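Local coordinates for protein F2 like fibronectin-binding protein (Streptococcus pneumoniae, PDB 5A0N), which carries an internal thioester and, as a surface adhesin of a Gram-positive pathogen, probably uses it to bind host molecules covalently, at residues A[111-116]-A[212-217]; A[124-129]-A[180-185]; A[136-141]-A[170-175]; A[147-150]-A[154-157]. All coordinates share one frame; numbering follows the deposited sequence.

How the contacts relate
Each contact involves a helix of this thioester domain. Contact 1 lays helix 105-118 against strand 211-216, joining the helices to the sheet, and the chain loop it closes holds the other three. Contacts 2 and 3 share helix 170-182 and lie about 10 Å apart between centres; Trp128 CH2 rests 3.6 Å from Ala175 CB. Contact 4 uses helix 132-152 as contact 3 does, about 14 Å away between centres, without touching it. Arg180 NH2 reaches Val156 O at 2.8 Å, tying contact 2 to contact 4. Contact 4 lies beside the likely thioester site: Trp148 packs on Cys56, the sole cysteine of the chain, which is presumably the thioester residue.

Contact 1 (A[111-116]-A[212-217]); sequences RLSYMY and ATVRWK
Val214 and Ser113 make the first of two patches in this helix-to-strand contact, a methyl packed on helix backbone and hydroxyl. The CG1 methyl of Val214 fits against the turn of the helix, 3.7 Å from Ser113 O and 3.9 Å from Ser113 OG. It gets there because CG1 stands between the backbone N and the carbonyl carbon (chi1 62°), which turns that branch to the helix. The contact is van der Waals in kind: no hydrogen bond crosses between 111-116 and 212-217. The hydroxyl of Ser113 is spent within its own helix, on Phe109 O one turn back, so the buried polar atom has a partner although a methyl lies beside it.

The aromatic patch is made by Tyr114 and Trp216, whose ends lean together from backbones that do not aim them at each other. Tyr114 CE1 is 3.8 Å from Trp216 CH2, and Tyr114 OH is 4.1 Å from the same carbon. The indole corner thus arrives at the edge of the phenol ring, close to its plane. The planes of the two rings stand 74° apart with the centroid of the Trp216 six-membered ring 5.9 Å from that of Tyr114, an oblique pairing.

The axes of the short segments pass 8.1 Å apart at 52°. Strand 211-216 runs between strands 55-56 and 193-200, and Tyr195 of the latter touches both Ser113 and Val214. Leu117, one turn beyond Ser113 on helix 105-118, packs on Val214 and Trp216, while Leu112 meets Ile143 and Ile147 of helix 132-152.

Contact 2 (A[124-129]-A[180-185]); sequences VKRAWG and RTDLYN
An interhelical salt bridge between Arg126 of helix 123-128 and Asp182 of helix 170-182 is all that joins these two segments. Arg126 NH2 donates to Asp182 OD2 over 2.8 Å with an N-H...O angle of 148°. The carboxylate oxygen lies almost in the guanidinium plane and is approached nearly in line with its CG-OD2 bond. Although the two flat groups are close to coplanar, 20° apart, the grip is one-pronged: Arg126 NH1 stays 4.2 Å from Asp182 OD2. The bend in the arginine chain at chi3 (-75°) turns the guanidinium edge to the acid.

Both charges have further partners. OD2 also bonds to Thr121 OG1, while NH2 donates to Thr121 O and NE to Asp122 O, so the loop leading into helix 123-128 helps set the guanidinium in place. The buried carboxylate is thereby matched by a charge and a hydroxyl, which would tend to keep it ionised.

Beyond Asp182 the chain makes a type I turn to Asn185, closed by Asn185 N on Asp182 O at 2.9 Å. Leu183 in that turn packs on Leu112 and Met115 of helix 105-118. Arg126 also lies on Met178 of helix 170-182, whereas Trp128 touches Gln171 and Gln172 further back on that helix.

Contact 3 (A[136-141]-A[170-175]); sequences RTYFHQ and PQQKKA
The ring of Tyr138 meets the side-chain amide of Gln172 with its edge: ring carbon CD2 of Tyr138 comes to 3.5 Å from Gln172 CD and 3.6 Å from Gln172 OE1. The two planes are 65° apart, and the glutamine chain runs across the tyrosine at about a right angle. On the second ring of the contact, Phe139 CD1 approaches Ala175 CB at 4.3 Å, obliquely; the phenyl group starts out away from helix 170-182 and only its end swings back.

The polar heart is the amide nitrogen of Gln172, which donates to two acceptors on the other helix. Tyr138 O takes one bond from Gln172 NE2 at 3.0 Å and Gln141 OE1 the other at 2.9 Å, both nearly straight (166° and 170°). Each acceptor lies close to the plane of the Gln172 amide, so both N-H bonds are used and the amide can hardly rotate. Extended beyond CG, the Gln172 chain spans the gap between the helices and brings NE2 up to the backbone carbonyl. Gln172 OE1 accepts from Ser169 N, just ahead of the helix, which fixes the amide from its other end and orients the buried group unambiguously.

Trp128 of helix 123-128 also touches Tyr138, and a bound MES, probably from the crystallisation liquor, lies about 5 Å from the Gln141 side chain. With segment axes 9.7 Å apart, this is helix-helix packing inside the helical insertion domain, centred on a buried glutamine that bonds to a backbone carbonyl and a side-chain amide of the facing helix.

Contact 4 (A[147-150]-A[154-157]); sequences IWRY and MRVS
Met154 N donates to Trp148 O over 3.1 Å, fastening the chain that leaves helix 132-152 back onto its last turn. The bond is fairly straight at the hydrogen (162°), yet the donor stands well above the carbonyl plane.

Next to it the side chains of Trp148 and Met154 run side by side. Trp148 CB is 4.0 Å from Met154 CB. Further out, Met154 SD comes to 4.0 Å from Trp148 CE3. This is a Met-aromatic contact, with the sulfur 5.1 Å from the centroid of the Trp148 six-membered ring and oblique to it.

Arg149 and Arg155 also lie alongside each other. With CG anti to the backbone N (chi1 175°) and the chain extended to NE, Arg149 lets Arg155 CD sit over one guanidinium face, 3.8 Å above the plane. Tyr150 OH lies over the opposite face, toward its rim. Glu146 meets the charge of Arg149 in a salt bridge through NH1, which probably eases the nearness of Arg155 and Arg180.

A bound MES, probably from the crystallisation liquor, lies about 3 Å from the Met154 side chain. The chain leaving helix 132-152 thus folds back along the helix's last turn through a backbone bond between residues six apart in sequence, next to the presumed thioester.

Contact 1 (A[111-116]-A[212-217])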
loop_
_atom_site.group_PDB
_atom_site.type_symbol
_atom_site.label_atom_id
_atom_site.label_comp_id
_atom_site.label_asym_id
_atom_site.label_seq_id
_atom_site.Cartn_x
_atom_site.Cartn_y
_atom_site.Cartn_z
ATOM N N ARG A 111 9.356 0.670 -6.507
ATOM C CA ARG A 111 10.444 0.252 -5.620
ATOM C C ARG A 111 9.964 -0.074 -4.195
ATOM O O ARG A 111 10.324 -1.102 -3.634
ATOM C CB ARG A 111 11.516 1.335 -5.558
ATOM C CG ARG A 111 12.368 1.379 -6.810
ATOM C CD ARG A 111 13.377 2.537 -6.801
ATOM N NE ARG A 111 14.296 2.415 -7.931
ATOM C CZ ARG A 111 15.256 1.512 -7.980
ATOM N NH1 ARG A 111 15.638 0.825 -6.908
ATOM N NH2 ARG A 111 15.905 1.332 -9.105
ATOM N N LEU A 112 9.167 0.807 -3.621
ATOM C CA LEU A 112 8.773 0.646 -2.235
ATOM C C LEU A 112 7.856 -0.585 -2.074
ATOM O O LEU A 112 8.021 -1.361 -1.132
ATOM C CB LEU A 112 8.099 1.922 -1.735
ATOM C CG LEU A 112 9.073 3.082 -1.472
ATOM C CD1 LEU A 112 8.342 4.397 -1.402
ATOM C CD2 LEU A 112 9.888 2.819 -0.226
ATOM N N SER A 113 6.892 -0.747 -2.970
ATOM C CA SER A 113 6.044 -1.929 -2.926
ATOM C C SER A 113 6.850 -3.203 -3.132
ATOM O O SER A 113 6.598 -4.214 -2.447
ATOM C CB SER A 113 4.864 -1.791 -3.876
ATOM O OG SER A 113 5.283 -1.690 -5.223
ATOM N N TYR A 114 7.841 -3.173 -4.023
ATOM C CA TYR A 114 8.714 -4.332 -4.186
ATOM C C TYR A 114 9.542 -4.603 -2.935
ATOM O O TYR A 114 9.820 -5.762 -2.614
ATOM C CB TYR A 114 9.614 -4.118 -5.403
ATOM C CG TYR A 114 10.625 -5.202 -5.681
ATOM C CD1 TYR A 114 10.246 -6.439 -6.161
ATOM C CD2 TYR A 114 11.971 -4.977 -5.474
ATOM C CE1 TYR A 114 11.201 -7.417 -6.448
ATOM C CE2 TYR A 114 12.904 -5.928 -5.748
ATOM C CZ TYR A 114 12.535 -7.135 -6.261
ATOM O OH TYR A 114 13.531 -8.047 -6.521
ATOM N N MET A 115 9.927 -3.567 -2.218
ATOM C CA MET A 115 10.659 -3.802 -1.001
ATOM C C MET A 115 9.796 -4.527 0.053
ATOM O O MET A 115 10.317 -5.340 0.798
ATOM C CB MET A 115 11.242 -2.492 -0.486
ATOM C CG MET A 115 12.291 -1.901 -1.418
ATOM S SD MET A 115 12.659 -0.148 -1.137
ATOM C CE MET A 115 13.861 -0.246 0.203
ATOM N N TYR A 116 8.478 -4.306 0.058
ATOM C CA TYR A 116 7.596 -5.069 0.899
ATOM C C TYR A 116 7.459 -6.506 0.387
ATOM O O TYR A 116 7.504 -7.467 1.178
ATOM C CB TYR A 116 6.198 -4.403 1.008
ATOM C CG TYR A 116 5.334 -5.110 2.013
ATOM C CD1 TYR A 116 5.542 -4.926 3.346
ATOM C CD2 TYR A 116 4.397 -6.024 1.605
ATOM C CE1 TYR A 116 4.843 -5.648 4.303
ATOM C CE2 TYR A 116 3.696 -6.778 2.532
ATOM C CZ TYR A 116 3.912 -6.574 3.885
ATOM O OH TYR A 116 3.177 -7.350 4.796
ATOM N N ALA A 212 -2.661 0.463 -4.972
ATOM C CA ALA A 212 -1.887 -0.312 -5.932
ATOM C C ALA A 212 -1.045 -1.318 -5.178
ATOM O O ALA A 212 -0.807 -1.201 -3.966
ATOM C CB ALA A 212 -1.023 0.570 -6.858
ATOM N N THR A 213 -0.626 -2.356 -5.881
ATOM C CA THR A 213 0.092 -3.460 -5.275
ATOM C C THR A 213 0.950 -4.173 -6.314
ATOM O O THR A 213 1.008 -3.738 -7.460
ATOM C CB THR A 213 -0.887 -4.374 -4.527
ATOM O OG1 THR A 213 -0.113 -5.247 -3.711
ATOM C CG2 THR A 213 -1.803 -5.157 -5.453
ATOM N N VAL A 214 1.581 -5.277 -5.894
ATOM C CA VAL A 214 2.509 -6.016 -6.733
ATOM C C VAL A 214 2.518 -7.467 -6.330
ATOM O O VAL A 214 2.229 -7.812 -5.166
ATOM C CB VAL A 214 3.932 -5.395 -6.637
ATOM C CG1 VAL A 214 4.485 -5.483 -5.200
ATOM C CG2 VAL A 214 4.891 -5.979 -7.661
ATOM N N ARG A 215 2.828 -8.316 -7.287
ATOM C CA ARG A 215 3.006 -9.735 -7.057
ATOM C C ARG A 215 4.041 -10.238 -8.043
ATOM O O ARG A 215 4.294 -9.609 -9.074
ATOM C CB ARG A 215 1.691 -10.503 -7.240
ATOM C CG ARG A 215 1.086 -10.286 -8.612
ATOM C CD ARG A 215 -0.073 -11.151 -8.991
ATOM N NE ARG A 215 -1.150 -10.932 -8.094
ATOM C CZ ARG A 215 -1.807 -11.897 -7.465
ATOM N NH1 ARG A 215 -1.519 -13.205 -7.588
ATOM N NH2 ARG A 215 -2.752 -11.517 -6.709
ATOM N N TRP A 216 4.606 -11.409 -7.760
ATOM C CA TRP A 216 5.369 -12.103 -8.778
ATOM C C TRP A 216 4.478 -12.648 -9.878
ATOM O O TRP A 216 3.390 -13.158 -9.595
ATOM C CB TRP A 216 6.148 -13.252 -8.152
ATOM C CG TRP A 216 7.157 -12.792 -7.226
ATOM C CD1 TRP A 216 7.109 -12.852 -5.878
ATOM C CD2 TRP A 216 8.432 -12.187 -7.553
ATOM N NE1 TRP A 216 8.256 -12.322 -5.334
ATOM C CE2 TRP A 216 9.086 -11.903 -6.339
ATOM C CE3 TRP A 216 9.078 -11.870 -8.740
ATOM C CZ2 TRP A 216 10.346 -11.323 -6.287
ATOM C CZ3 TRP A 216 10.343 -11.302 -8.684
ATOM C CH2 TRP A 216 10.947 -11.016 -7.480
ATOM N N LYS A 217 4.910 -12.585 -11.127
ATOM C CA LYS A 217 4.218 -13.350 -12.173
ATOM C C LYS A 217 4.368 -14.871 -11.989
ATOM O O LYS A 217 3.343 -15.582 -11.927
ATOM C CB LYS A 217 4.731 -12.982 -13.561
ATOM C CG LYS A 217 4.445 -11.553 -13.967
ATOM C CD LYS A 217 4.759 -11.290 -15.436
ATOM C CE LYS A 217 4.179 -9.959 -15.890
#

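Contact 2 (A[124-129]-A[180-185])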
loop_
_atom_site.group_PDB
_atom_site.type_symbol
_atom_site.label_atom_id
_atom_site.label_comp_id
_atom_site.label_asym_id
_atom_site.label_seq_id
_atom_site.Cartn_x
_atom_site.Cartn_y
_atom_site.Cartn_z
ATOM N N VAL A 124 13.993 -6.251 6.752
ATOM C CA VAL A 124 13.261 -6.902 7.837
ATOM C C VAL A 124 14.177 -7.677 8.786
ATOM O O VAL A 124 14.061 -7.542 10.006
ATOM C CB VAL A 124 12.131 -7.770 7.293
ATOM C CG1 VAL A 124 11.511 -8.628 8.409
ATOM C CG2 VAL A 124 11.068 -6.896 6.655
ATOM N N LYS A 125 15.126 -8.449 8.248
ATOM C CA LYS A 125 16.069 -9.151 9.117
ATOM C C LYS A 125 16.828 -8.187 10.014
ATOM O O LYS A 125 17.055 -8.449 11.186
ATOM C CB LYS A 125 17.129 -9.905 8.303
ATOM C CG LYS A 125 16.728 -11.226 7.714
ATOM C CD LYS A 125 17.948 -11.938 7.152
ATOM N N ARG A 126 17.245 -7.056 9.460
ATOM C CA ARG A 126 18.023 -6.098 10.256
ATOM C C ARG A 126 17.188 -5.375 11.309
ATOM O O ARG A 126 17.701 -5.036 12.357
ATOM C CB ARG A 126 18.711 -5.091 9.317
ATOM C CG ARG A 126 19.808 -5.744 8.480
ATOM C CD ARG A 126 20.500 -4.737 7.623
ATOM N NE ARG A 126 19.696 -4.338 6.479
ATOM C CZ ARG A 126 19.781 -3.184 5.824
ATOM N NH1 ARG A 126 20.570 -2.192 6.235
ATOM N NH2 ARG A 126 19.047 -3.047 4.753
ATOM N N ALA A 127 15.917 -5.085 11.003
ATOM C CA ALA A 127 15.076 -4.302 11.914
ATOM C C ALA A 127 14.288 -5.133 12.913
ATOM O O ALA A 127 14.127 -4.702 14.067
ATOM C CB ALA A 127 14.134 -3.410 11.101
ATOM N N TRP A 128 13.764 -6.267 12.447
ATOM C CA TRP A 128 12.914 -7.152 13.274
ATOM C C TRP A 128 13.546 -8.510 13.559
ATOM O O TRP A 128 12.990 -9.274 14.337
ATOM C CB TRP A 128 11.502 -7.360 12.653
ATOM C CG TRP A 128 10.634 -6.181 12.773
ATOM C CD1 TRP A 128 9.853 -5.842 13.843
ATOM C CD2 TRP A 128 10.437 -5.149 11.793
ATOM N NE1 TRP A 128 9.206 -4.643 13.590
ATOM C CE2 TRP A 128 9.566 -4.203 12.344
ATOM C CE3 TRP A 128 10.936 -4.936 10.516
ATOM C CZ2 TRP A 128 9.188 -3.062 11.653
ATOM C CZ3 TRP A 128 10.550 -3.801 9.831
ATOM C CH2 TRP A 128 9.706 -2.882 10.396
ATOM N N GLY A 129 14.668 -8.843 12.928
ATOM C CA GLY A 129 15.290 -10.146 13.144
ATOM C C GLY A 129 14.354 -11.210 12.610
ATOM O O GLY A 129 13.924 -11.157 11.449
ATOM N N ARG A 180 15.243 4.497 3.504
ATOM C CA ARG A 180 15.731 5.750 2.906
ATOM C C ARG A 180 17.136 5.601 2.351
ATOM O O ARG A 180 17.473 6.243 1.352
ATOM C CB ARG A 180 15.679 6.874 3.923
ATOM C CG ARG A 180 14.236 7.298 4.138
ATOM C CD ARG A 180 14.017 8.365 5.190
ATOM N NE ARG A 180 12.605 8.752 5.146
ATOM C CZ ARG A 180 11.950 9.399 6.078
ATOM N NH1 ARG A 180 12.558 9.812 7.168
ATOM N NH2 ARG A 180 10.667 9.633 5.904
ATOM N N THR A 181 17.956 4.759 2.958
ATOM C CA THR A 181 19.307 4.493 2.455
ATOM C C THR A 181 19.287 3.601 1.222
ATOM O O THR A 181 20.101 3.779 0.314
ATOM C CB THR A 181 20.128 3.843 3.578
ATOM O OG1 THR A 181 20.147 4.711 4.718
ATOM C CG2 THR A 181 21.521 3.557 3.173
ATOM N N ASP A 182 18.355 2.645 1.184
ATOM C CA ASP A 182 18.410 1.546 0.225
ATOM C C ASP A 182 17.532 1.699 -1.002
ATOM O O ASP A 182 17.644 0.915 -1.941
ATOM C CB ASP A 182 18.015 0.228 0.886
ATOM C CG ASP A 182 18.970 -0.231 1.974
ATOM O OD1 ASP A 182 20.020 0.430 2.184
ATOM O OD2 ASP A 182 18.642 -1.256 2.634
ATOM N N LEU A 183 16.679 2.715 -1.006
ATOM C CA LEU A 183 15.616 2.846 -2.014
ATOM C C LEU A 183 16.066 2.665 -3.472
ATOM O O LEU A 183 15.382 2.014 -4.248
ATOM C CB LEU A 183 14.973 4.243 -1.899
ATOM C CG LEU A 183 13.830 4.598 -2.848
ATOM C CD1 LEU A 183 12.704 3.584 -2.771
ATOM C CD2 LEU A 183 13.287 5.969 -2.572
ATOM N N TYR A 184 17.206 3.257 -3.808
ATOM C CA TYR A 184 17.680 3.283 -5.182
ATOM C C TYR A 184 18.788 2.256 -5.418
ATOM O O TYR A 184 19.300 2.139 -6.528
ATOM C CB TYR A 184 18.148 4.703 -5.503
ATOM C CG TYR A 184 17.066 5.748 -5.323
ATOM C CD1 TYR A 184 15.924 5.725 -6.116
ATOM C CD2 TYR A 184 17.167 6.753 -4.356
ATOM C CE1 TYR A 184 14.921 6.666 -5.979
ATOM C CE2 TYR A 184 16.148 7.699 -4.204
ATOM C CZ TYR A 184 15.028 7.652 -5.026
ATOM O OH TYR A 184 14.011 8.587 -4.922
ATOM N N ASN A 185 19.126 1.450 -4.407
ATOM C CA ASN A 185 20.309 0.580 -4.472
ATOM C C ASN A 185 19.951 -0.892 -4.819
ATOM O O ASN A 185 20.410 -1.829 -4.167
ATOM C CB ASN A 185 21.131 0.692 -3.165
ATOM C CG ASN A 185 21.861 2.030 -3.037
ATOM O OD1 ASN A 185 22.183 2.650 -4.041
ATOM N ND2 ASN A 185 22.154 2.452 -1.809
#

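Contact 3 (A[136-141]-A[170-175])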
loop_
_atom_site.group_PDB
_atom_site.type_symbol
_atom_site.label_atom_id
_atom_site.label_comp_id
_atom_site.label_asym_id
_atom_site.label_seq_id
_atom_site.Cartn_x
_atom_site.Cartn_y
_atom_site.Cartn_z
ATOM N N ARG A 136 5.269 -8.215 9.463
ATOM C CA ARG A 136 4.294 -8.286 8.390
ATOM C C ARG A 136 3.413 -7.045 8.332
ATOM O O ARG A 136 3.089 -6.555 7.235
ATOM C CB ARG A 136 3.422 -9.543 8.574
ATOM C CG ARG A 136 2.355 -9.745 7.512
ATOM C CD ARG A 136 1.564 -11.029 7.768
ATOM N NE ARG A 136 0.785 -10.833 8.981
ATOM C CZ ARG A 136 -0.456 -10.349 9.022
ATOM N NH1 ARG A 136 -1.137 -10.100 7.918
ATOM N NH2 ARG A 136 -0.993 -10.121 10.193
ATOM N N THR A 137 2.997 -6.533 9.483
ATOM C CA THR A 137 2.189 -5.305 9.508
ATOM C C THR A 137 3.029 -4.071 9.775
ATOM O O THR A 137 2.775 -3.025 9.179
ATOM C CB THR A 137 1.048 -5.392 10.545
ATOM O OG1 THR A 137 1.601 -5.594 11.847
ATOM C CG2 THR A 137 0.052 -6.511 10.189
ATOM N N TYR A 138 4.004 -4.155 10.680
ATOM C CA TYR A 138 4.760 -2.950 11.050
ATOM C C TYR A 138 5.644 -2.453 9.878
ATOM O O TYR A 138 5.828 -1.256 9.710
ATOM C CB TYR A 138 5.590 -3.161 12.329
ATOM C CG TYR A 138 4.762 -3.108 13.609
ATOM C CD1 TYR A 138 3.906 -4.135 13.964
ATOM C CD2 TYR A 138 4.820 -2.019 14.449
ATOM C CE1 TYR A 138 3.170 -4.072 15.114
ATOM C CE2 TYR A 138 4.068 -1.974 15.608
ATOM C CZ TYR A 138 3.255 -2.999 15.925
ATOM O OH TYR A 138 2.515 -2.940 17.082
ATOM N N PHE A 139 6.152 -3.371 9.060
ATOM C CA PHE A 139 6.912 -2.959 7.866
ATOM C C PHE A 139 5.970 -2.411 6.795
ATOM O O PHE A 139 6.320 -1.482 6.080
ATOM C CB PHE A 139 7.753 -4.111 7.318
ATOM C CG PHE A 139 8.757 -3.719 6.252
ATOM C CD1 PHE A 139 9.617 -2.636 6.419
ATOM C CD2 PHE A 139 8.890 -4.481 5.095
ATOM C CE1 PHE A 139 10.569 -2.332 5.461
ATOM C CE2 PHE A 139 9.851 -4.162 4.148
ATOM C CZ PHE A 139 10.677 -3.100 4.342
ATOM N N HIS A 140 4.772 -3.009 6.658
ATOM C CA HIS A 140 3.786 -2.442 5.730
ATOM C C HIS A 140 3.572 -0.964 6.065
ATOM O O HIS A 140 3.559 -0.109 5.180
ATOM C CB HIS A 140 2.457 -3.206 5.811
ATOM C CG HIS A 140 1.453 -2.718 4.824
ATOM N ND1 HIS A 140 0.696 -1.589 5.020
ATOM C CD2 HIS A 140 1.096 -3.215 3.612
ATOM C CE1 HIS A 140 -0.080 -1.407 3.969
ATOM N NE2 HIS A 140 0.145 -2.371 3.098
ATOM N N GLN A 141 3.401 -0.665 7.353
ATOM C CA GLN A 141 3.054 0.686 7.749
ATOM C C GLN A 141 4.178 1.676 7.392
ATOM O O GLN A 141 3.886 2.767 6.913
ATOM C CB GLN A 141 2.738 0.731 9.237
ATOM C CG GLN A 141 2.254 2.083 9.706
ATOM C CD GLN A 141 1.862 2.108 11.154
ATOM O OE1 GLN A 141 2.517 1.488 11.986
ATOM N NE2 GLN A 141 0.728 2.756 11.450
ATOM N N PRO A 170 10.535 1.342 17.876
ATOM C CA PRO A 170 11.956 1.502 17.577
ATOM C C PRO A 170 12.375 0.746 16.302
ATOM O O PRO A 170 13.207 1.232 15.533
ATOM C CB PRO A 170 12.636 0.894 18.822
ATOM C CG PRO A 170 11.634 1.054 19.914
ATOM C CD PRO A 170 10.299 0.872 19.262
ATOM N N GLN A 171 11.824 -0.443 16.092
ATOM C CA GLN A 171 12.152 -1.245 14.901
ATOM C C GLN A 171 11.650 -0.546 13.643
ATOM O O GLN A 171 12.342 -0.542 12.608
ATOM C CB GLN A 171 11.513 -2.630 14.987
ATOM C CG GLN A 171 12.027 -3.458 16.132
ATOM C CD GLN A 171 11.368 -3.177 17.479
ATOM O OE1 GLN A 171 10.383 -2.459 17.599
ATOM N NE2 GLN A 171 11.925 -3.790 18.507
ATOM N N GLN A 172 10.462 0.056 13.701
ATOM C CA GLN A 172 9.979 0.850 12.550
ATOM C C GLN A 172 10.888 2.020 12.218
ATOM O O GLN A 172 11.111 2.305 11.038
ATOM C CB GLN A 172 8.564 1.351 12.802
ATOM C CG GLN A 172 7.510 0.259 12.661
ATOM C CD GLN A 172 6.122 0.778 12.903
ATOM O OE1 GLN A 172 5.866 1.366 13.952
ATOM N NE2 GLN A 172 5.229 0.555 11.967
ATOM N N LYS A 173 11.341 2.721 13.248
ATOM C CA LYS A 173 12.230 3.855 13.031
ATOM C C LYS A 173 13.520 3.402 12.329
ATOM O O LYS A 173 14.001 4.043 11.391
ATOM C CB LYS A 173 12.520 4.577 14.333
ATOM C CG LYS A 173 11.281 5.245 14.914
ATOM C CD LYS A 173 11.558 5.840 16.277
ATOM C CE LYS A 173 10.312 6.428 16.909
ATOM N NZ LYS A 173 10.576 6.861 18.289
ATOM N N LYS A 174 14.083 2.271 12.768
ATOM C CA LYS A 174 15.276 1.716 12.129
ATOM C C LYS A 174 14.964 1.338 10.685
ATOM O O LYS A 174 15.738 1.641 9.771
ATOM C CB LYS A 174 15.806 0.512 12.896
ATOM C CG LYS A 174 16.231 0.827 14.318
ATOM C CD LYS A 174 16.738 -0.411 15.048
ATOM C CE LYS A 174 17.244 -0.014 16.429
ATOM N NZ LYS A 174 17.447 -1.181 17.323
ATOM N N ALA A 175 13.837 0.666 10.458
ATOM C CA ALA A 175 13.471 0.260 9.117
ATOM C C ALA A 175 13.324 1.463 8.195
ATOM O O ALA A 175 13.706 1.377 7.018
ATOM C CB ALA A 175 12.175 -0.531 9.130
#

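Contact 4 (A[147-150]-A[154-157])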
loop_
_atom_site.group_PDB
_atom_site.type_symbol
_atom_site.label_atom_id
_atom_site.label_comp_id
_atom_site.label_asym_id
_atom_site.label_seq_id
_atom_site.Cartn_x
_atom_site.Cartn_y
_atom_site.Cartn_z
ATOM N N ILE A 147 5.633 5.691 0.852
ATOM C CA ILE A 147 4.892 5.904 -0.382
ATOM C C ILE A 147 4.228 7.272 -0.371
ATOM O O ILE A 147 4.292 8.006 -1.372
ATOM C CB ILE A 147 3.915 4.742 -0.644
ATOM C CG1 ILE A 147 4.735 3.521 -1.055
ATOM C CG2 ILE A 147 2.827 5.097 -1.653
ATOM C CD1 ILE A 147 3.946 2.218 -1.142
ATOM N N TRP A 148 3.604 7.628 0.751
ATOM C CA TRP A 148 2.927 8.916 0.898
ATOM C C TRP A 148 3.886 10.108 0.912
ATOM O O TRP A 148 3.479 11.219 0.570
ATOM C CB TRP A 148 2.072 8.936 2.176
ATOM C CG TRP A 148 0.846 8.121 2.094
ATOM C CD1 TRP A 148 0.120 7.833 0.996
ATOM C CD2 TRP A 148 0.156 7.519 3.210
ATOM N NE1 TRP A 148 -1.013 7.106 1.351
ATOM C CE2 TRP A 148 -0.987 6.879 2.709
ATOM C CE3 TRP A 148 0.417 7.443 4.575
ATOM C CZ2 TRP A 148 -1.888 6.192 3.537
ATOM C CZ3 TRP A 148 -0.429 6.728 5.369
ATOM C CH2 TRP A 148 -1.577 6.118 4.859
ATOM N N ARG A 149 5.149 9.897 1.251
ATOM C CA ARG A 149 6.146 10.965 1.079
ATOM C C ARG A 149 6.136 11.426 -0.366
ATOM O O ARG A 149 6.210 12.625 -0.634
ATOM C CB ARG A 149 7.533 10.449 1.458
ATOM C CG ARG A 149 8.650 11.449 1.191
ATOM C CD ARG A 149 9.991 10.918 1.622
ATOM N NE ARG A 149 11.061 11.845 1.313
ATOM C CZ ARG A 149 12.345 11.570 1.483
ATOM N NH1 ARG A 149 12.722 10.454 2.052
ATOM N NH2 ARG A 149 13.270 12.461 1.135
ATOM N N TYR A 150 6.026 10.472 -1.280
ATOM C CA TYR A 150 6.077 10.751 -2.713
ATOM C C TYR A 150 4.743 11.011 -3.376
ATOM O O TYR A 150 4.702 11.757 -4.352
ATOM C CB TYR A 150 6.888 9.646 -3.402
ATOM C CG TYR A 150 8.281 9.529 -2.825
ATOM C CD1 TYR A 150 9.196 10.545 -3.018
ATOM C CD2 TYR A 150 8.679 8.431 -2.080
ATOM C CE1 TYR A 150 10.452 10.467 -2.487
ATOM C CE2 TYR A 150 9.939 8.331 -1.535
ATOM C CZ TYR A 150 10.833 9.355 -1.724
ATOM O OH TYR A 150 12.117 9.306 -1.192
ATOM N N MET A 154 4.152 13.626 2.372
ATOM C CA MET A 154 4.104 13.260 3.784
ATOM C C MET A 154 5.403 12.599 4.228
ATOM O O MET A 154 5.505 11.380 4.350
ATOM C CB MET A 154 2.895 12.368 4.063
ATOM C CG MET A 154 2.754 12.067 5.544
ATOM S SD MET A 154 1.315 11.109 5.929
ATOM C CE MET A 154 0.370 12.425 6.629
ATOM N N ARG A 155 6.400 13.430 4.473
ATOM C CA ARG A 155 7.690 12.982 4.970
ATOM C C ARG A 155 7.623 12.918 6.491
ATOM O O ARG A 155 7.263 13.905 7.155
ATOM C CB ARG A 155 8.786 13.946 4.520
ATOM C CG ARG A 155 10.168 13.500 4.944
ATOM C CD ARG A 155 11.241 14.400 4.341
ATOM N NE ARG A 155 11.140 15.808 4.716
ATOM C CZ ARG A 155 11.601 16.337 5.855
ATOM N NH1 ARG A 155 12.151 15.570 6.804
ATOM N NH2 ARG A 155 11.503 17.646 6.056
ATOM N N VAL A 156 7.898 11.733 7.027
ATOM C CA VAL A 156 7.857 11.512 8.456
ATOM C C VAL A 156 9.270 11.375 9.006
ATOM O O VAL A 156 10.074 10.595 8.480
ATOM C CB VAL A 156 7.003 10.249 8.781
ATOM C CG1 VAL A 156 6.944 10.047 10.266
ATOM C CG2 VAL A 156 5.624 10.367 8.211
ATOM N N SER A 157 9.557 12.131 10.070
ATOM C CA SER A 157 10.856 12.094 10.733
ATOM C C SER A 157 10.739 12.608 12.152
ATOM O O SER A 157 9.658 12.990 12.572
ATOM C CB SER A 157 11.871 12.956 9.985
ATOM O OG SER A 157 11.633 14.331 10.302
#